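Local coordinates for protein phosphoserine aminotransferase (Bacillus alcalophilus, PDB 1W23) that catalyses the reversible, pyridoxal-phosphate-dependent transamination that forms phosphoserine from 3-phosphohydroxypyruvate, the second step of serine biosynthesis, working as a homodimer, at residues Val220-Gln225 against Ser234-Pro239; Asn325-Arg328 against Cys333-Ser336; Gln319-Leu324 against Cys346-Glu351; Glu47-Gln52 against Met246-Leu251; Gly94-Thr99 against Lys105-Ala110. All blocks are in the same frame, centred on the assembly; numbering follows the deposited sequence. Where two conformers were deposited one is given.

Contact 1 of 5, residues Val220-Gln225 against Ser234-Pro239; sequences VPTMLQ and SLYNTP. With PLP (pyridoxal-5'-phosphate), chain R.
The 3-10 turn holding Met223 faces the irregular loop holding Tyr236 across a CA-CA distance of 8.2 Å, too wide for backbone pairing, so side chains bridge the interval. Met223 bends at both chi2 (-67°) and chi3 (-71°), which curls its thioether back to the edge of the Tyr236 ring: SD lies 3.7 Å from CD2, near the ring plane, in a Met-aromatic contact. Its methyl CE goes on to the amide of Asn237, 3.6 Å from OD1; methionine is flexible enough for this path. Thr222 meets the far end of the tyrosine, with CG2 3.5 Å from Tyr236 OH, while its hydroxyl OG1 bonds to Glu109 of the second subunit. Replacing Tyr236 by an alanine would probably leave the thioether of Met223 and the methyl of Thr222 without the ring they lean on, and open a gap between the loops. Beyond Met223, Asn237 ND2 gives a nearly straight bond (167°) to PLP O2P at 3.0 Å, and Thr238 OG1 donates to PLP O1P at 2.7 Å, joined there by the Thr238 backbone N. Ser77 and Thr152 of the second subunit also bond to this PLP, an intersubunit cofactor site typical of dimeric fold-type I aminotransferases.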
# COMPACT_ATOMS: atom_id res chain seq x y z
N VAL A 220 -6.88 6.55 -19.93
CA VAL A 220 -6.76 6.27 -18.50
C VAL A 220 -5.29 6.25 -18.08
O VAL A 220 -4.49 5.60 -18.78
CB VAL A 220 -7.46 4.94 -18.18
CG1 VAL A 220 -7.23 4.52 -16.73
CG2 VAL A 220 -8.97 5.09 -18.47
N PRO A 221 -4.88 6.91 -17.00
CA PRO A 221 -3.48 6.87 -16.55
C PRO A 221 -2.98 5.44 -16.43
O PRO A 221 -3.71 4.53 -16.01
CB PRO A 221 -3.55 7.51 -15.21
CG PRO A 221 -4.64 8.54 -15.39
CD PRO A 221 -5.70 7.78 -16.16
N THR A 222 -1.67 5.25 -16.67
CA THR A 222 -1.06 3.94 -16.68
C THR A 222 -1.37 3.12 -15.43
O THR A 222 -1.76 1.93 -15.50
CB THR A 222 0.48 4.12 -16.84
OG1 THR A 222 0.76 4.93 -17.99
CG2 THR A 222 1.09 2.76 -17.05
N MET A 223 -1.18 3.73 -14.27
CA MET A 223 -1.34 3.00 -12.99
C MET A 223 -2.80 2.63 -12.76
O MET A 223 -3.05 1.75 -11.92
CB MET A 223 -0.85 3.84 -11.80
CG MET A 223 0.65 3.76 -11.52
SD MET A 223 1.18 2.12 -10.96
CE MET A 223 0.48 2.04 -9.32
N LEU A 224 -3.76 3.28 -13.43
CA LEU A 224 -5.18 3.08 -13.21
C LEU A 224 -5.82 2.15 -14.23
O LEU A 224 -7.04 1.93 -14.13
CB LEU A 224 -5.92 4.41 -13.12
CG LEU A 224 -5.52 5.24 -11.86
CD1 LEU A 224 -5.89 6.69 -12.01
CD2 LEU A 224 -6.18 4.61 -10.64
N GLN A 225 -5.06 1.60 -15.15
CA GLN A 225 -5.52 0.56 -16.10
C GLN A 225 -5.38 -0.81 -15.52
O GLN A 225 -4.27 -1.16 -15.13
CB GLN A 225 -4.74 0.63 -17.43
CG GLN A 225 -4.89 1.94 -18.14
CD GLN A 225 -4.50 1.90 -19.55
OE1 GLN A 225 -4.23 0.83 -20.09
NE2 GLN A 225 -4.50 3.07 -20.10
N SER A 234 1.19 -7.70 -11.73
CA SER A 234 1.17 -6.91 -10.52
C SER A 234 2.59 -6.49 -10.06
O SER A 234 2.77 -6.22 -8.87
CB SER A 234 0.40 -7.62 -9.37
OG SER A 234 -0.90 -7.96 -9.79
N LEU A 235 3.50 -6.37 -10.98
CA LEU A 235 4.85 -5.90 -10.73
C LEU A 235 5.23 -4.72 -11.61
O LEU A 235 6.39 -4.48 -11.92
CB LEU A 235 5.86 -7.07 -10.92
CG LEU A 235 5.59 -8.24 -9.94
CD1 LEU A 235 6.31 -9.49 -10.47
CD2 LEU A 235 5.96 -7.94 -8.51
N TYR A 236 4.23 -3.95 -12.05
CA TYR A 236 4.49 -2.78 -12.87
C TYR A 236 5.38 -1.79 -12.12
O TYR A 236 6.35 -1.26 -12.65
CB TYR A 236 3.17 -2.11 -13.30
CG TYR A 236 3.50 -0.81 -14.03
CD1 TYR A 236 3.99 -0.84 -15.37
CD2 TYR A 236 3.35 0.41 -13.43
CE1 TYR A 236 4.28 0.35 -16.00
CE2 TYR A 236 3.68 1.62 -14.07
CZ TYR A 236 4.15 1.58 -15.35
OH TYR A 236 4.48 2.71 -16.06
N ASN A 237 5.01 -1.50 -10.89
CA ASN A 237 5.83 -0.71 -9.98
C ASN A 237 6.08 -1.54 -8.73
O ASN A 237 5.74 -2.73 -8.66
CB ASN A 237 5.25 0.68 -9.68
CG ASN A 237 4.04 0.67 -8.78
OD1 ASN A 237 3.24 -0.26 -8.82
ND2 ASN A 237 3.89 1.73 -7.98
N THR A 238 6.68 -0.94 -7.71
CA THR A 238 7.10 -1.73 -6.55
C THR A 238 5.89 -2.19 -5.78
O THR A 238 5.12 -1.35 -5.31
CB THR A 238 8.02 -0.92 -5.66
OG1 THR A 238 9.08 -0.32 -6.42
CG2 THR A 238 8.65 -1.84 -4.62
N PRO A 239 5.68 -3.49 -5.57
CA PRO A 239 4.49 -3.95 -4.83
C PRO A 239 4.68 -3.78 -3.33
O PRO A 239 5.80 -3.59 -2.87
CB PRO A 239 4.39 -5.41 -5.22
CG PRO A 239 5.82 -5.81 -5.50
CD PRO A 239 6.49 -4.61 -6.07
N1 PLP R . 10.93 7.67 -8.82
C2 PLP R . 12.23 7.36 -8.44
C2A PLP R . 13.21 8.50 -8.44
C3 PLP R . 12.55 6.05 -8.09
O3 PLP R . 13.77 5.78 -7.71
C4 PLP R . 11.52 5.09 -8.07
C4A PLP R . 11.80 3.64 -7.59
C5 PLP R . 10.24 5.42 -8.50
C6 PLP R . 9.95 6.72 -8.87
C5A PLP R . 9.05 4.41 -8.69
O4P PLP R . 8.56 4.13 -7.29
P PLP R . 7.35 3.07 -7.13
O1P PLP R . 7.87 1.74 -7.61
O2P PLP R . 6.22 3.56 -7.98
O3P PLP R . 7.07 3.14 -5.66

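Contact 2 of 5, residues Asn325-Arg328 against Cys333-Ser336; sequences NGHR and CRAS
Gly326 and Cys333 meet backbone to backbone, with Gly326 N 3.8 Å from Cys333 CA. A single beta bridge pairs Asn325 with Cys333, and the ladder goes no further between these segments. Glycine fits the close approach, since a beta carbon on Gly326 would probably be snug against Cys333 N.

Water supplies the polar link. One molecule accepts from Arg334 NE at 2.8 Å and, lying at the edge of the guanidinium in its plane, can donate to Asn325 O at 2.7 Å. NH1 of the same arginine bonds to Thr152 O.

Cys333 begins strand 333-336, an outer strand of the small antiparallel sheet, where it pairs with strand 298-302; the loop 325-328 runs in just before it.

The remaining contact is van der Waals. CB of His327 sits over one face of the Arg334 guanidinium, displaced toward its rim and 3.9 Å from NH2, and that nitrogen in turn lies at the edge of the imidazole. Arg334 first reaches straight out from the strand (chi1 179°), then bends at chi3 (56°) and turns its planar head beneath the beta carbon of His327. A long side chain is needed for this reach, which ends about 7 Å from a bound PLP (nearest atoms), on the margin of the cofactor pocket. His327 ND1 is bonded to Ser329 OG, and the histidine also packs on Arg42 of the second subunit, which probably binds L-glutamate.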
# COMPACT_ATOMS: atom_id res chain seq x y z
N ASN A 325 -17.40 -1.27 19.49
CA ASN A 325 -18.25 -0.13 19.21
C ASN A 325 -18.71 -0.16 17.76
O ASN A 325 -17.89 -0.35 16.86
CB ASN A 325 -17.45 1.17 19.45
CG ASN A 325 -17.15 1.48 20.90
OD1 ASN A 325 -17.22 0.67 21.81
ND2 ASN A 325 -16.81 2.71 21.22
N GLY A 326 -20.00 0.09 17.54
CA GLY A 326 -20.48 0.13 16.17
C GLY A 326 -19.79 1.19 15.35
O GLY A 326 -19.17 2.15 15.86
N HIS A 327 -19.87 1.09 14.01
CA HIS A 327 -19.31 2.15 13.15
C HIS A 327 -19.95 3.45 13.52
O HIS A 327 -21.17 3.48 13.88
CB HIS A 327 -19.64 1.79 11.69
CG HIS A 327 -18.91 2.70 10.71
ND1 HIS A 327 -19.53 3.84 10.24
CD2 HIS A 327 -17.66 2.62 10.19
CE1 HIS A 327 -18.66 4.45 9.44
NE2 HIS A 327 -17.53 3.71 9.38
N ARG A 328 -19.16 4.53 13.47
CA ARG A 328 -19.55 5.82 13.90
C ARG A 328 -20.82 6.31 13.22
O ARG A 328 -21.62 7.08 13.76
CB ARG A 328 -18.41 6.82 13.60
CG ARG A 328 -18.37 7.11 12.10
CD ARG A 328 -17.09 7.73 11.62
NE ARG A 328 -16.78 7.76 10.22
CZ ARG A 328 -17.36 7.82 9.04
NH1 ARG A 328 -18.69 7.88 8.92
NH2 ARG A 328 -16.62 7.83 7.92
N CYS A 333 -23.50 -1.67 18.52
CA CYS A 333 -22.41 -2.58 18.75
C CYS A 333 -22.14 -3.38 17.47
O CYS A 333 -23.08 -3.65 16.70
CB CYS A 333 -22.73 -3.56 19.88
SG CYS A 333 -23.28 -2.74 21.40
N ARG A 334 -20.92 -3.80 17.27
CA ARG A 334 -20.56 -4.62 16.11
C ARG A 334 -19.46 -5.57 16.55
O ARG A 334 -18.37 -5.15 16.88
CB ARG A 334 -20.08 -3.77 14.94
CG ARG A 334 -19.67 -4.61 13.74
CD ARG A 334 -19.41 -3.78 12.49
NE ARG A 334 -18.39 -2.75 12.73
CZ ARG A 334 -17.88 -2.00 11.75
NH1 ARG A 334 -18.25 -2.16 10.50
NH2 ARG A 334 -16.96 -1.06 12.09
N ALA A 335 -19.78 -6.88 16.54
CA ALA A 335 -18.79 -7.92 16.83
C ALA A 335 -18.29 -8.45 15.47
O ALA A 335 -19.04 -9.15 14.77
CB ALA A 335 -19.39 -9.05 17.66
N SER A 336 -17.07 -8.09 15.08
CA SER A 336 -16.48 -8.58 13.84
C SER A 336 -15.78 -9.89 14.14
O SER A 336 -14.95 -9.98 15.03
CB SER A 336 -15.56 -7.54 13.24
OG SER A 336 -16.26 -6.35 12.90
O HOH W 1 -16.90 -2.01 14.99

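Contact 3 of 5, residues Gln319-Leu324 against Cys346-Glu351; sequences QGFVGL and CIALRE
Phe321 drives the rim of its ring against the backbone of helix 343-359, and this is the close-packed part of the contact. Phe321 CZ stops 3.6 Å from Ala348 O, which lies near the ring plane, while its CE2 stands 3.6 Å from Leu349 CA. The small methyl of Ala348 lets the ring come this near, with CB 3.9 Å from Phe321 CZ. Next to the ring, Leu324 and Leu349 lie side by side, pointing opposite ways, and their CD1 atoms touch at 3.9 Å; Leu349 also covers Ala335 of strand 333-336. On the other side the helix turns outward: Ile347 and Glu351 are exposed and take no part, and Gln319 is partly exposed. Just after Gln319, the buried Gly320, with positive phi (97°), closes helix 306-318 in a Schellman motif. Exchanging Phe321 for an alanine would probably open a gap beside Ala348 and Leu349, leaving that stretch of helix without its aromatic cover. No hydrogen bond joins the two segments, so strand and helix are held by close fit and the hydrophobic effect, perhaps with a faint electrostatic attraction between the ring's hydrogen-bearing rim and the Ala348 carbonyl.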
# COMPACT_ATOMS: atom_id res chain seq x y z
N GLN A 319 -13.29 -5.36 30.37
CA GLN A 319 -13.07 -6.77 30.37
C GLN A 319 -12.13 -7.26 29.26
O GLN A 319 -11.89 -8.43 29.16
CB GLN A 319 -14.41 -7.51 30.32
CG GLN A 319 -15.24 -7.33 31.57
CD GLN A 319 -14.61 -8.09 32.74
OE1 GLN A 319 -14.34 -9.30 32.62
NE2 GLN A 319 -14.38 -7.38 33.85
N GLY A 320 -11.55 -6.34 28.47
CA GLY A 320 -10.53 -6.73 27.48
C GLY A 320 -11.02 -6.91 26.11
O GLY A 320 -10.21 -7.26 25.23
N PHE A 321 -12.30 -6.61 25.83
CA PHE A 321 -12.83 -6.70 24.46
C PHE A 321 -12.43 -5.43 23.67
O PHE A 321 -12.59 -4.31 24.15
CB PHE A 321 -14.36 -6.82 24.47
CG PHE A 321 -14.81 -8.12 25.08
CD1 PHE A 321 -14.92 -8.31 26.44
CD2 PHE A 321 -15.14 -9.20 24.25
CE1 PHE A 321 -15.30 -9.52 26.97
CE2 PHE A 321 -15.48 -10.41 24.78
CZ PHE A 321 -15.56 -10.57 26.15
N VAL A 322 -11.94 -5.65 22.46
CA VAL A 322 -11.46 -4.57 21.58
C VAL A 322 -12.33 -4.53 20.34
O VAL A 322 -12.56 -5.56 19.69
CB VAL A 322 -9.97 -4.83 21.19
CG1 VAL A 322 -9.48 -3.78 20.24
CG2 VAL A 322 -9.10 -4.84 22.44
N GLY A 323 -12.78 -3.34 19.98
CA GLY A 323 -13.43 -3.12 18.70
C GLY A 323 -14.91 -3.24 18.59
O GLY A 323 -15.44 -3.19 17.49
N LEU A 324 -15.61 -3.44 19.72
CA LEU A 324 -17.06 -3.71 19.65
C LEU A 324 -17.91 -2.49 19.40
O LEU A 324 -19.11 -2.65 19.13
CB LEU A 324 -17.50 -4.36 20.96
CG LEU A 324 -17.05 -5.77 21.20
CD1 LEU A 324 -17.52 -6.27 22.57
CD2 LEU A 324 -17.54 -6.74 20.15
N CYS A 346 -15.56 -15.65 21.00
CA CYS A 346 -17.00 -15.62 20.86
C CYS A 346 -17.67 -16.18 22.12
O CYS A 346 -18.70 -15.64 22.55
CB CYS A 346 -17.40 -16.40 19.60
SG CYS A 346 -16.78 -15.64 18.07
N ILE A 347 -17.13 -17.27 22.67
CA ILE A 347 -17.64 -17.78 23.96
C ILE A 347 -17.52 -16.71 25.01
O ILE A 347 -18.45 -16.51 25.81
CB ILE A 347 -16.90 -19.07 24.30
CG1 ILE A 347 -17.13 -20.19 23.28
CG2 ILE A 347 -17.25 -19.48 25.74
CD1 ILE A 347 -16.25 -21.42 23.37
N ALA A 348 -16.38 -16.01 25.10
CA ALA A 348 -16.19 -14.96 26.09
C ALA A 348 -17.22 -13.83 25.90
O ALA A 348 -17.77 -13.30 26.88
CB ALA A 348 -14.76 -14.43 26.07
N LEU A 349 -17.48 -13.45 24.64
CA LEU A 349 -18.48 -12.43 24.36
C LEU A 349 -19.86 -12.87 24.84
O LEU A 349 -20.59 -12.07 25.46
CB LEU A 349 -18.45 -12.04 22.89
CG LEU A 349 -19.50 -10.99 22.48
CD1 LEU A 349 -19.30 -9.69 23.22
CD2 LEU A 349 -19.43 -10.74 20.98
N ARG A 350 -20.23 -14.11 24.55
CA ARG A 350 -21.52 -14.64 25.05
C ARG A 350 -21.57 -14.50 26.58
O ARG A 350 -22.60 -14.06 27.12
CB ARG A 350 -21.69 -16.09 24.61
CG ARG A 350 -22.78 -16.82 25.36
CD ARG A 350 -23.04 -18.20 24.76
NE ARG A 350 -24.02 -19.00 25.44
CZ ARG A 350 -25.32 -18.95 25.18
NH1 ARG A 350 -25.85 -18.15 24.24
NH2 ARG A 350 -26.08 -19.77 25.94
N GLU A 351 -20.53 -14.89 27.28
CA GLU A 351 -20.54 -14.84 28.73
C GLU A 351 -20.68 -13.39 29.23
O GLU A 351 -21.43 -13.10 30.18
CB GLU A 351 -19.24 -15.52 29.26
CG GLU A 351 -19.33 -17.05 29.03
CD GLU A 351 -18.12 -17.85 29.32
OE1 GLU A 351 -18.12 -19.12 29.19
OE2 GLU A 351 -17.08 -17.27 29.72

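Contact 4 of 5, residues Glu47-Gln52 against Met246-Leu251; sequences EEVHEQ and MLRNVL
Arg248 reaches from helix 241-256 toward Gln52 on helix 44-61, their CA atoms 6.7 Å apart, and the two side chains meet obliquely with amide and guanidinium planes turned 38° from each other. In one of two conformers of Gln52, Arg248 NH1 donates to Gln52 OE1 at 2.7 Å with an N-H...O angle of 146°. The oxygen lies close to the guanidinium plane, yet the nitrogen stands above the carbonyl plane of the amide, off its lone pairs. Alongside, Gln52 CB touches Arg248 CG at 4.0 Å.

This is helix-against-helix packing, joining elements nearly 200 residues apart in sequence, and an arginine suits the seam because its aliphatic stem packs while its head is hydrogen-bonded. Val49 crosses it at about a right angle, with Val49 CG2 4.0 Å from Arg248 NH1; its branched, apolar side chain touches the NH1 end without competing for its hydrogens.

Bends at chi2 (-72°) and chi3 fold the arginine back over its own helix, where NE and NH2 both grip Asn249 OD1, each at 3.0 Å. That side-on pair lies in the guanidinium plane and fixes its rotation. Asn249 is steadied in turn through ND2, which bonds to Ala18 O.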
# COMPACT_ATOMS: atom_id res chain seq x y z
N GLU A 47 9.83 -13.45 -5.67
CA GLU A 47 9.00 -13.98 -6.74
C GLU A 47 8.29 -15.25 -6.33
O GLU A 47 7.14 -15.49 -6.70
CB GLU A 47 9.83 -14.18 -8.03
CG GLU A 47 10.19 -12.81 -8.71
CD GLU A 47 11.11 -12.92 -9.91
OE1 GLU A 47 11.23 -11.91 -10.65
OE2 GLU A 47 11.71 -14.04 -10.09
N GLU A 48 8.97 -16.10 -5.55
CA GLU A 48 8.33 -17.31 -5.06
C GLU A 48 7.15 -16.98 -4.12
O GLU A 48 6.11 -17.66 -4.22
CB GLU A 48 9.33 -18.20 -4.26
CG GLU A 48 10.38 -18.88 -5.05
CD GLU A 48 11.40 -19.63 -4.16
OE1 GLU A 48 11.31 -19.61 -2.90
OE2 GLU A 48 12.31 -20.26 -4.80
N VAL A 49 7.29 -16.00 -3.24
CA VAL A 49 6.19 -15.60 -2.37
C VAL A 49 5.00 -15.06 -3.17
O VAL A 49 3.85 -15.43 -2.92
CB VAL A 49 6.70 -14.52 -1.39
CG1 VAL A 49 5.52 -13.89 -0.64
CG2 VAL A 49 7.72 -15.07 -0.42
N HIS A 50 5.27 -14.19 -4.14
CA HIS A 50 4.26 -13.56 -4.98
C HIS A 50 3.46 -14.64 -5.68
O HIS A 50 2.22 -14.64 -5.72
CB HIS A 50 4.94 -12.55 -5.89
CG HIS A 50 4.17 -11.49 -6.63
ND1 HIS A 50 3.80 -10.27 -6.11
CD2 HIS A 50 3.74 -11.48 -7.92
CE1 HIS A 50 3.16 -9.56 -7.03
NE2 HIS A 50 3.11 -10.27 -8.15
N GLU A 51 4.17 -15.57 -6.31
CA GLU A 51 3.55 -16.66 -7.04
C GLU A 51 2.76 -17.61 -6.12
O GLU A 51 1.66 -18.04 -6.47
CB GLU A 51 4.61 -17.44 -7.79
CG GLU A 51 4.30 -18.85 -8.24
CD GLU A 51 5.41 -19.41 -9.10
OE1 GLU A 51 5.25 -19.34 -10.33
OE2 GLU A 51 6.44 -19.92 -8.58
N GLN A 52 3.33 -17.93 -4.95
CA GLN A 52 2.63 -18.81 -4.03
C GLN A 52 1.34 -18.19 -3.52
O GLN A 52 0.33 -18.88 -3.37
CB GLN A 52 3.48 -19.14 -2.81
CG GLN A 52 4.50 -20.24 -2.96
CD GLN A 52 5.31 -20.51 -1.69
OE1 GLN A 52 4.92 -20.07 -0.61
NE2 GLN A 52 6.41 -21.24 -1.86
N MET A 246 2.61 -11.44 4.00
CA MET A 246 1.69 -11.80 5.10
C MET A 246 0.44 -12.45 4.56
O MET A 246 -0.09 -13.40 5.18
CB MET A 246 1.37 -10.57 5.94
CG MET A 246 2.49 -10.13 6.83
SD MET A 246 3.01 -11.32 8.05
CE MET A 246 1.51 -11.73 8.88
N LEU A 247 -0.12 -11.97 3.44
CA LEU A 247 -1.23 -12.59 2.77
C LEU A 247 -0.90 -14.06 2.45
O LEU A 247 -1.72 -14.96 2.74
CB LEU A 247 -1.56 -11.80 1.49
CG LEU A 247 -2.55 -12.45 0.50
CD1 LEU A 247 -3.89 -12.63 1.00
CD2 LEU A 247 -2.50 -11.64 -0.80
N ARG A 248 0.27 -14.33 1.88
CA ARG A 248 0.68 -15.70 1.63
C ARG A 248 0.60 -16.50 2.92
O ARG A 248 0.06 -17.62 2.94
CB ARG A 248 2.08 -15.67 0.99
CG ARG A 248 2.57 -17.02 0.43
CD ARG A 248 2.96 -18.10 1.46
NE ARG A 248 3.96 -17.58 2.43
CZ ARG A 248 5.25 -17.65 2.23
NH1 ARG A 248 5.79 -18.24 1.16
NH2 ARG A 248 6.08 -17.09 3.14
N ASN A 249 1.20 -15.99 4.01
CA ASN A 249 1.19 -16.73 5.27
C ASN A 249 -0.23 -16.99 5.75
O ASN A 249 -0.50 -18.12 6.27
CB ASN A 249 1.96 -15.96 6.34
CG ASN A 249 3.45 -15.95 6.16
OD1 ASN A 249 4.00 -16.43 5.16
ND2 ASN A 249 4.12 -15.46 7.22
N VAL A 250 -1.14 -16.06 5.65
CA VAL A 250 -2.54 -16.28 6.06
C VAL A 250 -3.19 -17.34 5.20
O VAL A 250 -3.89 -18.23 5.71
CB VAL A 250 -3.32 -14.95 6.05
CG1 VAL A 250 -4.81 -15.22 6.27
CG2 VAL A 250 -2.78 -14.01 7.11
N LEU A 251 -2.97 -17.28 3.89
CA LEU A 251 -3.56 -18.28 2.99
C LEU A 251 -3.02 -19.69 3.31
O LEU A 251 -3.77 -20.67 3.23
CB LEU A 251 -3.29 -17.93 1.53
CG LEU A 251 -3.90 -16.62 1.03
CD1 LEU A 251 -3.30 -16.27 -0.33
CD2 LEU A 251 -5.40 -16.77 0.92

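Contact 5 of 5, residues Gly94-Thr99 against Lys105-Ala110; sequences GNYVLT and KALKEA
The ring of Tyr96 carries the backbone of Leu107 over the centre of one face: Leu107 CA stands 3.9 Å from the ring centroid, only 10° off the normal, a CH-pi contact. Gly94 O lies at the ring edge, in plane, and the ring of His146 also meets Tyr96. Toward the hydroxyl end two small residues of the helix close in obliquely, Ala106 CB 3.8 Å from Tyr96 CE2 and Ala110 CB 3.2 Å from Tyr96 OH, a fit that suits small residues. Gly94 is likewise apt, as a beta carbon there would crowd Tyr96 CE1. Tyr96 OH donates to a water at 2.6 Å, which donates a hydrogen bond to Ala106 O at 2.9 Å; the Tyr96 hydroxyl also bonds to Tyr144 OH. Leu107 extends away from its own N at chi1 171°, spreading its methyls along the strand, CD1 3.7 Å from Tyr96 CD1 and CD2 4.1 Å from Leu98 CD2. Strand 94-98 and helix 105-110 run nearly antiparallel, 162° between directions, their axes 9.1 Å apart. They form the first half of a beta-alpha-beta crossover: strand 93-98 lies between strands 142-148 and 115-121 of the large mixed sheet, and helix 101-111 packs over it beside helix 75-87.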
# COMPACT_ATOMS: atom_id res chain seq x y z
N GLY A 94 -23.32 2.22 -15.04
CA GLY A 94 -22.82 1.47 -13.87
C GLY A 94 -23.99 1.22 -12.95
O GLY A 94 -24.54 2.14 -12.33
N ASN A 95 -24.45 -0.03 -12.90
CA ASN A 95 -25.67 -0.40 -12.18
C ASN A 95 -25.31 -1.01 -10.83
O ASN A 95 -24.49 -1.94 -10.80
CB ASN A 95 -26.48 -1.39 -13.04
CG ASN A 95 -27.94 -1.48 -12.66
OD1 ASN A 95 -28.39 -0.77 -11.73
ND2 ASN A 95 -28.72 -2.31 -13.38
N TYR A 96 -25.85 -0.49 -9.75
CA TYR A 96 -25.45 -0.84 -8.36
C TYR A 96 -26.63 -1.37 -7.59
O TYR A 96 -27.74 -0.84 -7.66
CB TYR A 96 -24.93 0.47 -7.62
CG TYR A 96 -23.50 0.76 -8.12
CD1 TYR A 96 -23.32 1.35 -9.37
CD2 TYR A 96 -22.37 0.42 -7.41
CE1 TYR A 96 -22.07 1.62 -9.86
CE2 TYR A 96 -21.07 0.65 -7.90
CZ TYR A 96 -20.92 1.25 -9.12
OH TYR A 96 -19.68 1.46 -9.68
N VAL A 97 -26.38 -2.38 -6.76
CA VAL A 97 -27.31 -2.86 -5.77
C VAL A 97 -26.86 -2.28 -4.43
O VAL A 97 -25.73 -2.54 -3.97
CB VAL A 97 -27.42 -4.38 -5.69
CG1 VAL A 97 -28.44 -4.83 -4.64
CG2 VAL A 97 -27.76 -5.00 -7.03
N LEU A 98 -27.71 -1.47 -3.79
CA LEU A 98 -27.36 -0.83 -2.55
C LEU A 98 -27.81 -1.66 -1.33
O LEU A 98 -29.02 -1.83 -1.12
CB LEU A 98 -27.98 0.55 -2.43
CG LEU A 98 -27.53 1.57 -3.53
CD1 LEU A 98 -28.18 2.93 -3.28
CD2 LEU A 98 -26.01 1.69 -3.59
N THR A 99 -26.84 -2.19 -0.57
CA THR A 99 -27.12 -2.96 0.62
C THR A 99 -26.41 -2.43 1.85
O THR A 99 -26.47 -3.04 2.92
CB THR A 99 -26.86 -4.46 0.43
OG1 THR A 99 -25.57 -4.66 -0.22
CG2 THR A 99 -27.90 -5.11 -0.47
N LYS A 105 -20.78 4.20 -1.23
CA LYS A 105 -19.49 4.82 -1.55
C LYS A 105 -19.03 4.37 -2.92
O LYS A 105 -18.41 5.15 -3.68
CB LYS A 105 -18.49 4.51 -0.44
CG LYS A 105 -18.57 5.44 0.78
CD LYS A 105 -17.92 4.82 2.02
CE LYS A 105 -16.66 5.49 2.46
NZ LYS A 105 -16.92 6.82 3.08
N ALA A 106 -19.28 3.12 -3.31
CA ALA A 106 -18.93 2.63 -4.63
C ALA A 106 -19.73 3.37 -5.71
O ALA A 106 -19.20 3.84 -6.72
CB ALA A 106 -19.09 1.11 -4.74
N LEU A 107 -21.04 3.49 -5.49
CA LEU A 107 -21.92 4.21 -6.44
C LEU A 107 -21.43 5.61 -6.64
O LEU A 107 -21.41 6.11 -7.79
CB LEU A 107 -23.35 4.15 -5.92
CG LEU A 107 -24.35 5.02 -6.65
CD1 LEU A 107 -24.52 4.62 -8.10
CD2 LEU A 107 -25.70 5.01 -5.96
N LYS A 108 -21.09 6.30 -5.57
CA LYS A 108 -20.68 7.71 -5.61
C LYS A 108 -19.54 7.90 -6.60
O LYS A 108 -19.49 8.86 -7.37
CB LYS A 108 -20.33 8.21 -4.22
CG LYS A 108 -19.71 9.58 -4.13
CD LYS A 108 -19.27 9.93 -2.72
CE LYS A 108 -18.44 11.19 -2.56
NZ LYS A 108 -19.11 12.42 -3.08
N GLU A 109 -18.53 6.99 -6.56
CA GLU A 109 -17.39 7.17 -7.44
C GLU A 109 -17.75 6.94 -8.89
O GLU A 109 -17.22 7.62 -9.78
CB GLU A 109 -16.23 6.26 -7.01
CG GLU A 109 -15.69 6.59 -5.65
CD GLU A 109 -15.33 8.05 -5.48
OE1 GLU A 109 -14.57 8.59 -6.33
OE2 GLU A 109 -15.80 8.65 -4.48
N ALA A 110 -18.64 6.00 -9.18
CA ALA A 110 -19.08 5.81 -10.55
C ALA A 110 -19.84 7.00 -11.08
O ALA A 110 -19.69 7.35 -12.27
CB ALA A 110 -19.90 4.53 -10.68
O HOH W 2 -17.71 1.71 -8.06

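Contact 5 is the first to close along the chain, in the large mixed sheet, and lies with contact 1 inside the long loop closed by contact 4. Contacts 1 and 4 touch where Leu235 and Ser234 pack on His50, their centres 20 Å apart. Beyond them in sequence, contact 2 is nested within contact 3; their centres are 12 Å apart, and strand 333-336 of contact 2 lies in the chain between strand 321-322 and helix 343-359 of contact 3. This C-terminal pair lies across the chain's centre from contact 1, with centres 35 and 41 Å away. Contacts 1, 2 and 5 all reach the second subunit, and so lie at the dimer interface near the cofactor.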